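Local coordinates for uncharacterized protein (Bacteroides ovatus, PDB 4ORL) that is of unknown function but belongs to the DUF4783 family, whose members probably adopt an NTF2-like fold, at residues A[61-66]-A[75-80]. Sequence-based numbering, arbitrary orientation. Where two conformers were deposited one is given.
Sequences NVNHQG and IGTLAT
Ile-75 and His-64 face each other as an antiparallel hydrogen-bonded pair, and strand 57-68 bulges here against strand 71-80. Ile-75 O takes two amides at once, Asn-63 N at 2.8 Å and His-64 N at 3.1 Å, the sign of a classic beta bulge. Ile-75 N returns an almost straight bond to His-64 O (N-H...O 175°). On the same face His-64 CB lies 4.2 Å from Ile-75 CG1, while the end of the isoleucine leads away from strand 57-68 and the side chain touches Asn-88 of strand 83-94. Thr-77 pairs with Asn-61 through both backbone groups, Thr-77 N reaching Asn-61 O at 2.8 Å. At the bulge Asn-63, itself one of the two residues set opposite Ile-75, points its side chain toward strand 71-80. With CG beside its own backbone N (chi1 -58°), its carboxamide extends across Gly-76, and Asn-63 OD1 accepts the hydrogen bond of Thr-77 OG1 on an in-plane lone pair at 2.9 Å. An alanine in place of Thr-77 would probably leave Asn-63 OD1 without this donor and the carboxamide freer to turn. Gly-76 lies opposite Val-62 as a non-hydrogen-bonded pair. Backbone bonds thus carry the pairing of this outermost strand with its hairpin partner, and one side-chain bond ties the bulge to the threonine beyond it.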
# COMPACT_ATOMS: atom_id res chain seq x y z
N ASN A 61 -10.84 3.04 3.08
CA ASN A 61 -11.26 4.40 2.77
C ASN A 61 -10.03 5.20 2.36
O ASN A 61 -9.08 5.25 3.10
CB ASN A 61 -11.82 5.13 4.05
CG ASN A 61 -13.25 4.76 4.40
OD1 ASN A 61 -13.99 4.19 3.61
ND2 ASN A 61 -13.67 5.14 5.61
N VAL A 62 -10.10 5.89 1.23
CA VAL A 62 -9.06 6.84 0.87
C VAL A 62 -9.31 8.15 1.62
O VAL A 62 -10.43 8.70 1.57
CB VAL A 62 -9.04 7.13 -0.64
CG1 VAL A 62 -8.05 8.27 -0.94
CG2 VAL A 62 -8.66 5.88 -1.39
N ASN A 63 -8.28 8.65 2.30
CA ASN A 63 -8.37 9.91 3.04
C ASN A 63 -7.72 11.07 2.28
O ASN A 63 -8.27 12.17 2.24
CB ASN A 63 -7.74 9.75 4.43
CG ASN A 63 -8.39 8.63 5.26
OD1 ASN A 63 -7.69 7.82 5.86
ND2 ASN A 63 -9.67 8.53 5.19
N HIS A 64 -6.55 10.82 1.70
CA HIS A 64 -5.87 11.82 0.86
C HIS A 64 -5.13 11.16 -0.28
O HIS A 64 -4.68 10.04 -0.16
CB HIS A 64 -4.88 12.65 1.69
CG HIS A 64 -5.52 13.41 2.80
ND1 HIS A 64 -6.30 14.52 2.58
CD2 HIS A 64 -5.55 13.18 4.13
CE1 HIS A 64 -6.78 14.96 3.74
NE2 HIS A 64 -6.34 14.16 4.69
N GLN A 65 -4.98 11.90 -1.37
CA GLN A 65 -4.22 11.48 -2.56
C GLN A 65 -3.48 12.70 -3.06
O GLN A 65 -4.01 13.83 -2.97
CB GLN A 65 -5.15 11.04 -3.69
CG GLN A 65 -6.01 9.84 -3.39
CD GLN A 65 -6.69 9.30 -4.64
OE1 GLN A 65 -6.03 8.99 -5.63
NE2 GLN A 65 -7.99 9.16 -4.58
N GLY A 66 -2.33 12.51 -3.65
CA GLY A 66 -1.63 13.64 -4.20
C GLY A 66 -0.48 13.31 -5.07
O GLY A 66 -0.15 12.15 -5.28
N ILE A 75 -3.14 7.99 0.95
CA ILE A 75 -3.26 7.74 2.37
C ILE A 75 -4.69 7.30 2.64
O ILE A 75 -5.61 7.96 2.23
CB ILE A 75 -3.02 9.03 3.19
CG1 ILE A 75 -1.84 9.84 2.64
CG2 ILE A 75 -2.79 8.69 4.65
CD1 ILE A 75 -0.54 9.07 2.60
N GLY A 76 -4.86 6.21 3.36
CA GLY A 76 -6.21 5.76 3.68
C GLY A 76 -6.27 4.95 4.94
O GLY A 76 -5.25 4.69 5.57
N THR A 77 -7.47 4.54 5.32
CA THR A 77 -7.68 3.72 6.51
C THR A 77 -8.25 2.39 6.13
O THR A 77 -9.30 2.30 5.44
CB THR A 77 -8.61 4.40 7.52
OG1 THR A 77 -8.09 5.69 7.83
CG2 THR A 77 -8.73 3.58 8.81
N LEU A 78 -7.57 1.35 6.56
CA LEU A 78 -7.93 -0.00 6.33
C LEU A 78 -8.69 -0.53 7.55
O LEU A 78 -8.14 -0.50 8.65
CB LEU A 78 -6.65 -0.79 6.13
CG LEU A 78 -6.72 -2.15 5.57
CD1 LEU A 78 -7.08 -2.14 4.08
CD2 LEU A 78 -5.38 -2.84 5.78
N ALA A 79 -9.92 -0.96 7.39
CA ALA A 79 -10.69 -1.58 8.43
C ALA A 79 -10.50 -3.09 8.35
O ALA A 79 -10.63 -3.70 7.27
CB ALA A 79 -12.16 -1.24 8.27
N THR A 80 -10.17 -3.70 9.50
CA THR A 80 -9.89 -5.14 9.59
C THR A 80 -10.53 -5.76 10.81
O THR A 80 -10.98 -5.05 11.71
CB THR A 80 -8.36 -5.42 9.64
OG1 THR A 80 -7.85 -5.26 10.97
CG2 THR A 80 -7.59 -4.52 8.70